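Local coordinates for catalase-3 (Neurospora crassa, PDB 4AJ9), which disproportionates hydrogen peroxide into water and molecular oxygen at a heme iron, probably protecting the cell from peroxide damage, at residues C[199-202]-C[203-207]; C[185-188]-C[189-192]; C[371-374]-C[375-379]. One frame throughout, in Å; residues are numbered along the deposited sequence.

Interaction 1 (C[199-202]-C[203-207]); sequences IPRS and YRHMD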
ATOM      1  N   ILE C 199      19.093 -18.585  25.133  1.00  6.45           N
ATOM      2  CA  ILE C 199      17.951 -18.720  26.045  1.00  2.56           C
ATOM      3  C   ILE C 199      18.111 -17.917  27.339  1.00  7.19           C
ATOM      4  O   ILE C 199      18.134 -18.479  28.454  1.00  9.85           O
ATOM      5  CB  ILE C 199      17.656 -20.200  26.389  1.00  4.80           C
ATOM      6  CG1 ILE C 199      18.939 -20.936  26.806  1.00  7.66           C
ATOM      7  CG2 ILE C 199      17.033 -20.895  25.215  1.00  6.23           C
ATOM      8  CD1 ILE C 199      18.704 -22.427  27.177  1.00  7.77           C
ATOM      9  N   PRO C 200      18.206 -16.587  27.201  1.00  6.77           N
ATOM     10  CA  PRO C 200      18.392 -15.692  28.341  1.00  4.08           C
ATOM     11  C   PRO C 200      17.201 -15.748  29.270  1.00  4.93           C
ATOM     12  O   PRO C 200      16.070 -16.030  28.838  1.00  5.17           O
ATOM     13  CB  PRO C 200      18.480 -14.304  27.683  1.00  7.49           C
ATOM     14  CG  PRO C 200      17.781 -14.463  26.379  1.00  9.46           C
ATOM     15  CD  PRO C 200      18.122 -15.847  25.930  1.00  5.98           C
ATOM     16  N   ARG C 201      17.463 -15.478  30.542  1.00  6.40           N
ATOM     17  CA  ARG C 201      16.430 -15.406  31.571  1.00  6.08           C
ATOM     18  C   ARG C 201      15.495 -14.221  31.337  1.00  4.79           C
ATOM     19  O   ARG C 201      14.296 -14.297  31.625  1.00  6.39           O
ATOM     20  CB  ARG C 201      17.088 -15.329  32.956  1.00 11.59           C
ATOM     21  CG  ARG C 201      16.211 -14.751  34.052  1.00  5.79           C
ATOM     22  CD  ARG C 201      14.933 -15.574  34.279  1.00  9.67           C
ATOM     23  NE  ARG C 201      14.238 -15.047  35.446  1.00  9.47           N
ATOM     24  CZ  ARG C 201      13.479 -13.957  35.418  1.00  9.45           C
ATOM     25  NH1 ARG C 201      13.287 -13.306  34.275  1.00  7.03           N
ATOM     26  NH2 ARG C 201      12.905 -13.524  36.529  1.00  5.93           N
ATOM     27  N   SER C 202      16.032 -13.127  30.803  1.00  8.69           N
ATOM     28  CA  SER C 202      15.200 -11.974  30.444  1.00  4.72           C
ATOM     29  C   SER C 202      15.993 -11.007  29.586  1.00  6.60           C
ATOM     30  O   SER C 202      17.207 -11.163  29.439  1.00  7.85           O
ATOM     31  CB  SER C 202      14.716 -11.243  31.691  1.00  6.41           C
ATOM     32  OG  SER C 202      15.692 -10.315  32.142  1.00  8.01           O
ATOM     33  N   TYR C 203      15.306 -10.010  29.022  1.00  6.78           N
ATOM     34  CA  TYR C 203      15.968  -8.951  28.260  1.00  5.23           C
ATOM     35  C   TYR C 203      16.914  -8.214  29.191  1.00  6.48           C
ATOM     36  O   TYR C 203      17.974  -7.741  28.776  1.00  5.37           O
ATOM     37  CB  TYR C 203      14.949  -7.944  27.729  1.00  3.18           C
ATOM     38  CG  TYR C 203      13.900  -8.493  26.775  1.00  3.33           C
ATOM     39  CD1 TYR C 203      14.184  -9.529  25.892  1.00  4.65           C
ATOM     40  CD2 TYR C 203      12.631  -7.922  26.730  1.00  4.06           C
ATOM     41  CE1 TYR C 203      13.192 -10.008  24.999  1.00  2.90           C
ATOM     42  CE2 TYR C 203      11.664  -8.383  25.869  1.00  6.54           C
ATOM     43  CZ  TYR C 203      11.946  -9.414  24.997  1.00  4.93           C
ATOM     44  OH  TYR C 203      10.939  -9.839  24.151  1.00  5.29           O
ATOM     45  N   ARG C 204      16.516  -8.119  30.456  1.00  4.97           N
ATOM     46  CA  ARG C 204      17.266  -7.364  31.458  1.00  7.64           C
ATOM     47  C   ARG C 204      18.577  -8.045  31.835  1.00  9.60           C
ATOM     48  O   ARG C 204      19.483  -7.403  32.381  1.00  8.76           O
ATOM     49  CB  ARG C 204      16.412  -7.139  32.707  1.00  8.99           C
ATOM     50  CG  ARG C 204      15.130  -6.365  32.436  1.00  6.12           C
ATOM     51  CD  ARG C 204      14.284  -6.221  33.688  1.00  5.90           C
ATOM     52  NE  ARG C 204      13.949  -7.514  34.274  1.00  6.02           N
ATOM     53  CZ  ARG C 204      14.307  -7.911  35.494  1.00  6.70           C
ATOM     54  NH1 ARG C 204      15.014  -7.111  36.283  1.00 10.65           N
ATOM     55  NH2 ARG C 204      13.950  -9.114  35.927  1.00  8.86           N
ATOM     56  N   HIS C 205      18.672  -9.339  31.535  1.00  6.17           N
ATOM     57  CA  HIS C 205      19.855 -10.130  31.850  1.00  9.98           C
ATOM     58  C   HIS C 205      20.666 -10.506  30.610  1.00 11.79           C
ATOM     59  O   HIS C 205      21.266 -11.585  30.565  1.00  7.71           O
ATOM     60  CB  HIS C 205      19.462 -11.389  32.623  1.00  8.00           C
ATOM     61  CG  HIS C 205      18.846 -11.098  33.957  1.00  5.35           C
ATOM     62  ND1 HIS C 205      17.500 -10.853  34.116  1.00  8.18           N
ATOM     63  CD2 HIS C 205      19.399 -10.985  35.188  1.00  7.94           C
ATOM     64  CE1 HIS C 205      17.245 -10.617  35.389  1.00 10.87           C
ATOM     65  NE2 HIS C 205      18.382 -10.683  36.062  1.00  7.79           N
ATOM     66  N   MET C 206      20.668  -9.614  29.617  1.00  5.44           N
ATOM     67  CA  MET C 206      21.490  -9.746  28.415  1.00  7.88           C
ATOM     68  C   MET C 206      22.488  -8.597  28.310  1.00  7.19           C
ATOM     69  O   MET C 206      22.178  -7.460  28.679  1.00  7.28           O
ATOM     70  CB  MET C 206      20.626  -9.685  27.144  1.00  5.92           C
ATOM     71  CG  MET C 206      19.439 -10.638  27.092  1.00  9.48           C
ATOM     72  SD  MET C 206      18.605 -10.589  25.480  1.00  8.30           S
ATOM     73  CE  MET C 206      18.244  -8.838  25.317  1.00  6.02           C
ATOM     74  N   ASP C 207      23.670  -8.882  27.769  1.00  3.33           N
ATOM     75  CA  ASP C 207      24.533  -7.816  27.273  1.00  6.99           C
ATOM     76  C   ASP C 207      24.081  -7.465  25.859  1.00  7.93           C
ATOM     77  O   ASP C 207      23.321  -8.210  25.251  1.00  8.82           O
ATOM     78  CB  ASP C 207      26.003  -8.249  27.248  1.00  6.62           C
ATOM     79  CG  ASP C 207      26.665  -8.150  28.612  1.00  8.42           C
ATOM     80  OD1 ASP C 207      26.083  -7.521  29.521  1.00  5.15           O
ATOM     81  OD2 ASP C 207      27.767  -8.703  28.766  1.00 11.48           O
TER

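Interaction 2 (C[185-188]-C[189-192]); sequences SALH and TLFW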
ATOM      1  N   SER C 185      31.121 -19.571   7.949  1.00  6.30           N
ATOM      2  CA  SER C 185      31.269 -18.350   8.726  1.00  5.87           C
ATOM      3  C   SER C 185      30.206 -18.349   9.828  1.00  5.92           C
ATOM      4  O   SER C 185      30.402 -17.765  10.889  1.00  5.52           O
ATOM      5  CB  SER C 185      31.119 -17.113   7.837  1.00 10.34           C
ATOM      6  OG  SER C 185      29.825 -17.069   7.265  1.00  7.42           O
ATOM      7  N   ALA C 186      29.092 -19.036   9.568  1.00  7.07           N
ATOM      8  CA  ALA C 186      27.942 -19.044  10.477  1.00  5.49           C
ATOM      9  C   ALA C 186      28.234 -19.773  11.784  1.00  7.79           C
ATOM     10  O   ALA C 186      27.484 -19.649  12.751  1.00  6.91           O
ATOM     11  CB  ALA C 186      26.716 -19.676   9.782  1.00  4.92           C
ATOM     12  N   LEU C 187      29.333 -20.518  11.832  1.00  8.58           N
ATOM     13  CA  LEU C 187      29.566 -21.387  12.988  1.00  7.44           C
ATOM     14  C   LEU C 187      29.774 -20.611  14.283  1.00  6.33           C
ATOM     15  O   LEU C 187      29.468 -21.106  15.380  1.00  6.68           O
ATOM     16  CB  LEU C 187      30.736 -22.338  12.733  1.00  7.95           C
ATOM     17  CG  LEU C 187      30.448 -23.362  11.635  1.00  9.60           C
ATOM     18  CD1 LEU C 187      31.735 -24.033  11.190  1.00 10.78           C
ATOM     19  CD2 LEU C 187      29.409 -24.396  12.091  1.00  5.91           C
ATOM     20  N   HIS C 188      30.281 -19.392  14.178  1.00  5.94           N
ATOM     21  CA  HIS C 188      30.600 -18.655  15.397  1.00  6.27           C
ATOM     22  C   HIS C 188      29.316 -18.223  16.083  1.00 11.58           C
ATOM     23  O   HIS C 188      29.075 -18.565  17.245  1.00  8.10           O
ATOM     24  CB  HIS C 188      31.539 -17.468  15.131  1.00  5.65           C
ATOM     25  CG  HIS C 188      32.144 -16.885  16.377  1.00  6.59           C
ATOM     26  ND1 HIS C 188      32.959 -15.771  16.362  1.00  7.99           N
ATOM     27  CD2 HIS C 188      32.045 -17.259  17.676  1.00  6.61           C
ATOM     28  CE1 HIS C 188      33.331 -15.483  17.597  1.00  6.17           C
ATOM     29  NE2 HIS C 188      32.787 -16.369  18.415  1.00  8.26           N
ATOM     30  N   THR C 189      28.474 -17.491  15.365  1.00  7.96           N
ATOM     31  CA  THR C 189      27.207 -17.071  15.936  1.00  6.77           C
ATOM     32  C   THR C 189      26.396 -18.291  16.361  1.00  5.41           C
ATOM     33  O   THR C 189      25.704 -18.257  17.373  1.00  5.04           O
ATOM     34  CB  THR C 189      26.402 -16.182  14.958  1.00  9.26           C
ATOM     35  OG1 THR C 189      27.178 -15.029  14.625  1.00  6.39           O
ATOM     36  CG2 THR C 189      25.089 -15.714  15.598  1.00  4.60           C
ATOM     37  N   LEU C 190      26.505 -19.384  15.608  1.00  6.26           N
ATOM     38  CA  LEU C 190      25.795 -20.601  15.969  1.00  5.53           C
ATOM     39  C   LEU C 190      26.158 -21.062  17.393  1.00  7.04           C
ATOM     40  O   LEU C 190      25.277 -21.333  18.209  1.00  7.34           O
ATOM     41  CB  LEU C 190      26.059 -21.706  14.940  1.00  5.65           C
ATOM     42  CG  LEU C 190      25.379 -23.058  15.178  1.00  4.97           C
ATOM     43  CD1 LEU C 190      23.840 -22.949  15.182  1.00  3.65           C
ATOM     44  CD2 LEU C 190      25.857 -24.058  14.139  1.00  4.54           C
ATOM     45  N   PHE C 191      27.451 -21.135  17.695  1.00  9.93           N
ATOM     46  CA  PHE C 191      27.907 -21.545  19.029  1.00  7.19           C
ATOM     47  C   PHE C 191      27.338 -20.644  20.129  1.00 10.48           C
ATOM     48  O   PHE C 191      26.930 -21.118  21.192  1.00  5.93           O
ATOM     49  CB  PHE C 191      29.445 -21.585  19.089  1.00  6.75           C
ATOM     50  CG  PHE C 191      30.031 -22.929  18.744  1.00  7.29           C
ATOM     51  CD1 PHE C 191      29.718 -23.551  17.546  1.00  6.22           C
ATOM     52  CD2 PHE C 191      30.866 -23.585  19.634  1.00 10.97           C
ATOM     53  CE1 PHE C 191      30.239 -24.793  17.240  1.00 12.96           C
ATOM     54  CE2 PHE C 191      31.388 -24.829  19.334  1.00  9.10           C
ATOM     55  CZ  PHE C 191      31.072 -25.435  18.137  1.00  9.82           C
ATOM     56  N   TRP C 192      27.313 -19.340  19.878  1.00  7.31           N
ATOM     57  CA  TRP C 192      26.728 -18.409  20.835  1.00  4.66           C
ATOM     58  C   TRP C 192      25.229 -18.682  21.009  1.00  5.07           C
ATOM     59  O   TRP C 192      24.700 -18.629  22.125  1.00  7.53           O
ATOM     60  CB  TRP C 192      26.918 -16.961  20.376  1.00  4.83           C
ATOM     61  CG  TRP C 192      28.305 -16.368  20.618  1.00  6.54           C
ATOM     62  CD1 TRP C 192      29.398 -16.485  19.804  1.00  6.18           C
ATOM     63  CD2 TRP C 192      28.720 -15.546  21.729  1.00  5.81           C
ATOM     64  NE1 TRP C 192      30.464 -15.795  20.340  1.00  4.70           N
ATOM     65  CE2 TRP C 192      30.076 -15.209  21.515  1.00  7.81           C
ATOM     66  CE3 TRP C 192      28.076 -15.053  22.868  1.00  6.75           C
ATOM     67  CZ2 TRP C 192      30.802 -14.414  22.404  1.00  9.25           C
ATOM     68  CZ3 TRP C 192      28.803 -14.272  23.760  1.00  4.77           C
ATOM     69  CH2 TRP C 192      30.152 -13.954  23.515  1.00  7.83           C
TER
HETATM   70  O   HOH W   1      29.363 -16.414  12.874  1.00  3.43           O

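Interaction 3 (C[371-374]-C[375-379]); sequences NRPV and SGVHN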
ATOM      1  N   ASN C 371       8.802   7.673  15.901  1.00  4.40           N
ATOM      2  CA  ASN C 371       9.968   7.851  15.032  1.00  3.96           C
ATOM      3  C   ASN C 371      10.503   9.285  14.952  1.00  4.52           C
ATOM      4  O   ASN C 371      11.646   9.500  14.559  1.00  6.76           O
ATOM      5  CB  ASN C 371       9.666   7.339  13.625  1.00  4.55           C
ATOM      6  CG  ASN C 371       9.664   5.831  13.552  1.00  5.11           C
ATOM      7  OD1 ASN C 371      10.451   5.169  14.229  1.00 11.74           O
ATOM      8  ND2 ASN C 371       8.775   5.277  12.735  1.00  7.79           N
ATOM      9  N   ARG C 372       9.681  10.272  15.304  1.00  5.35           N
ATOM     10  CA  ARG C 372      10.131  11.661  15.210  1.00  4.52           C
ATOM     11  C   ARG C 372      11.364  11.927  16.062  1.00  7.52           C
ATOM     12  O   ARG C 372      11.462  11.447  17.192  1.00  4.73           O
ATOM     13  CB  ARG C 372       9.024  12.628  15.644  1.00  7.53           C
ATOM     14  CG  ARG C 372       7.827  12.678  14.733  1.00  8.20           C
ATOM     15  CD  ARG C 372       6.879  13.760  15.201  1.00 13.59           C
ATOM     16  NE  ARG C 372       7.548  15.058  15.202  1.00 22.66           N
ATOM     17  CZ  ARG C 372       6.925  16.218  15.364  1.00 24.38           C
ATOM     18  NH1 ARG C 372       5.610  16.241  15.537  1.00 33.63           N
ATOM     19  NH2 ARG C 372       7.612  17.351  15.351  1.00 32.82           N
ATOM     20  N   PRO C 373      12.310  12.711  15.526  1.00  6.17           N
ATOM     21  CA  PRO C 373      13.432  13.191  16.338  1.00  5.05           C
ATOM     22  C   PRO C 373      12.933  14.286  17.260  1.00  6.29           C
ATOM     23  O   PRO C 373      11.835  14.785  17.022  1.00  5.94           O
ATOM     24  CB  PRO C 373      14.380  13.796  15.299  1.00  4.39           C
ATOM     25  CG  PRO C 373      13.462  14.289  14.224  1.00  5.36           C
ATOM     26  CD  PRO C 373      12.357  13.238  14.153  1.00 10.53           C
ATOM     27  N   VAL C 374      13.707  14.639  18.288  1.00  5.82           N
ATOM     28  CA  VAL C 374      13.381  15.798  19.121  1.00  5.69           C
ATOM     29  C   VAL C 374      14.054  17.079  18.606  1.00  9.94           C
ATOM     30  O   VAL C 374      13.781  18.164  19.099  1.00 11.04           O
ATOM     31  CB  VAL C 374      13.772  15.585  20.603  1.00  8.87           C
ATOM     32  CG1 VAL C 374      12.951  14.446  21.218  1.00  8.94           C
ATOM     33  CG2 VAL C 374      15.257  15.313  20.732  1.00  7.86           C
ATOM     34  N   SER C 375      14.907  16.949  17.599  1.00  8.63           N
ATOM     35  CA  SER C 375      15.769  18.052  17.156  1.00  6.66           C
ATOM     36  C   SER C 375      15.332  18.870  15.929  1.00 13.02           C
ATOM     37  O   SER C 375      16.052  19.785  15.515  1.00 30.39           O
ATOM     38  CB  SER C 375      17.183  17.520  16.901  1.00  6.49           C
ATOM     39  OG  SER C 375      17.149  16.498  15.919  1.00  6.93           O
ATOM     40  N   GLY C 376      14.191  18.569  15.331  1.00 16.07           N
ATOM     41  CA  GLY C 376      13.714  19.432  14.257  1.00 13.20           C
ATOM     42  C   GLY C 376      14.100  18.958  12.868  1.00  7.20           C
ATOM     43  O   GLY C 376      15.231  18.523  12.630  1.00  5.93           O
ATOM     44  N   VAL C 377      13.141  19.018  11.951  1.00  4.04           N
ATOM     45  CA  VAL C 377      13.361  18.578  10.575  1.00  4.61           C
ATOM     46  C   VAL C 377      13.122  19.744   9.617  1.00  6.86           C
ATOM     47  O   VAL C 377      12.048  20.359   9.614  1.00  4.89           O
ATOM     48  CB  VAL C 377      12.423  17.404  10.198  1.00  8.63           C
ATOM     49  CG1 VAL C 377      12.600  17.014   8.724  1.00  4.22           C
ATOM     50  CG2 VAL C 377      12.670  16.211  11.113  1.00  5.35           C
ATOM     51  N   HIS C 378      14.125  20.037   8.803  1.00  3.07           N
ATOM     52  CA  HIS C 378      14.056  21.164   7.886  1.00  2.68           C
ATOM     53  C   HIS C 378      14.735  20.784   6.591  1.00  3.81           C
ATOM     54  O   HIS C 378      15.958  20.716   6.508  1.00  5.89           O
ATOM     55  CB  HIS C 378      14.732  22.387   8.493  1.00  3.67           C
ATOM     56  CG  HIS C 378      14.154  22.779   9.815  1.00  3.90           C
ATOM     57  ND1 HIS C 378      12.967  23.468   9.929  1.00  4.61           N
ATOM     58  CD2 HIS C 378      14.575  22.538  11.080  1.00  5.58           C
ATOM     59  CE1 HIS C 378      12.686  23.648  11.208  1.00  5.67           C
ATOM     60  NE2 HIS C 378      13.646  23.091  11.927  1.00  8.78           N
ATOM     61  N   ASN C 379      13.928  20.521   5.580  1.00  3.45           N
ATOM     62  CA  ASN C 379      14.471  20.179   4.280  1.00  2.21           C
ATOM     63  C   ASN C 379      13.422  20.386   3.209  1.00  4.65           C
ATOM     64  O   ASN C 379      12.359  20.933   3.471  1.00  4.00           O
ATOM     65  CB  ASN C 379      14.983  18.732   4.276  1.00  2.34           C
ATOM     66  CG  ASN C 379      13.888  17.730   4.596  1.00  3.70           C
ATOM     67  OD1 ASN C 379      12.757  17.868   4.151  1.00  5.49           O
ATOM     68  ND2 ASN C 379      14.229  16.718   5.374  1.00  6.71           N
TER
HETATM   69  O   HOH W   2      11.388  17.523  15.558  1.00 26.67           O

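Interaction 1 (C[199-202]-C[203-207])
Ser-202 and His-205 meet twice, once through their backbones and once through their side chains, and together they close a tight turn. The amide N of His-205 donates to Ser-202 O at 3.1 Å. With Tyr-203 and Arg-204 both near helical backbone angles, this is a type I beta turn.

The serine hydroxyl adds side-chain bonds to the same turn. Its chi1 of 85° holds OG between backbone N and carbonyl carbon and folds it back over the turn. There it takes a weak bond of 2.9 Å from Arg-204 N, an ST turn. It also hydrogen-bonds His-205 ND1 at 2.7 Å, reaching the imidazole at its edge, near the ring plane. A small residue with a short-tethered hydroxyl suits this double duty. Beside the same imidazole lies the aliphatic stem of Arg-201, which runs alongside His-205 with its CG 4.1 Å from ND1.

The apolar part is slight. Pro-200 CB rests on Met-206 CG at 3.8 Å, and the thioether SD lies 4.1 Å from Pro-200 CG.

Asp-258 of helix 254-264 forms salt bridges with both Arg-201 and Arg-204, and Arg-201 has a second one with Asp-586. Tyr-203 stacks on Phe-103 of strand 96-104, and Met-206 O bonds Trp-271 of strand 270-278, so this buried loop is wedged between helix and beta sheet.

Interaction 2 (C[185-188]-C[189-192])
His-188 and Trp-192, one helical turn apart, lie alongside each other and point the same way. The imidazole and the five-membered ring of the indole have centroids 4.8 Å apart and planes inclined at 49°, an oblique pair. NE2 of His-188 comes to 3.1 Å from NE1 of Trp-192. A chi1 of -166° turns the imidazole CG anti to the backbone N, swinging the ring along the helix toward the indole. Trp-192 also brings CD1 to 3.3 Å from His-188 O, which lies in the plane of the indole at its edge.

The backbone supplies the regular bonds of an alpha helix. Leu-190 N donates to Ala-186 O at 3.0 Å, Phe-191 N to Leu-187 O and Trp-192 N to His-188 O. One step earlier the pattern is carried by water: a single molecule donates to Ser-185 O at 2.6 Å and accepts from Thr-189 N at 2.9 Å, bridging the two residues.

Among the apolar side chains, Leu-187 and Leu-190 touch through their CD2 methyls, 4.1 Å apart. Branched leucines suit this buried face, between helices 174-182 and 474-487, filling space without asking for polar partners.

Because ND1 of His-188 is bonded to Thr-294 O, an alanine here would probably leave that carbonyl without this mate and open a gap beside the indole.

Helix 443-450 covers the ring pair, its Phe-448 stacking on Trp-192. Leu-187 and Phe-191 pack on helix 474-487, while Ala-186 and Leu-190 face helix 174-182, so helix 187-193 is hemmed in by three others.

Interaction 3 (C[371-374]-C[375-379])
Pro-373 and Gly-376 stand at the two ends of a turn whose middle residues, Val-374 and Ser-375, have psi close to zero. No direct backbone bond closes it. Instead one water donates to Pro-373 O at 3.1 Å and accepts a weak bond from Gly-376 N at 3.0 Å. Gly-376 has a positive phi of 95°, where a CB would be driven against the carbonyl O of Ser-375, so the lack of a side chain fits the position.

Among the side chains, Pro-373 and Val-377 cross at about a right angle, with CG of the proline 3.7 Å from CG2 of the valine. Chi1 of 176° sets Val-377 CG1 anti to the backbone N and leaves CG2 beside that N, on the proline side. Ser-375 places OG 3.9 Å from Pro-373 CB, while its own N, buried by the contact, finds no partner in the model.

Beyond the turn the chain extends along a second subunit: His-378 bonds Asp-13 and Thr-19 of that subunit, and Pro-373 packs on its Phe-22. Such pairing with a neighbour's N-terminal region is consistent with the interwoven arms characteristic of catalase tetramers.

How the interactions relate
All three contacts fall within the catalase family region of the chain and follow one another, none touching another. Interactions 2 and 1 are close in sequence and buried: helix 187-193 leads into the loop of 199-207, their nearest atoms about 6 Å apart, and the side chains of Thr-189 and Met-206 lie about 8 and 9 Å from the heme. Their elements differ, interaction 2 packing among helices with largely apolar and aromatic chemistry, interaction 1 resting on helix 254-264 and the beta sheet with arginines paired to aspartates. Interaction 3 sits at the surface, its centre 33 Å and 39 Å from those of interactions 1 and 2, relying on water and a neighbouring subunit.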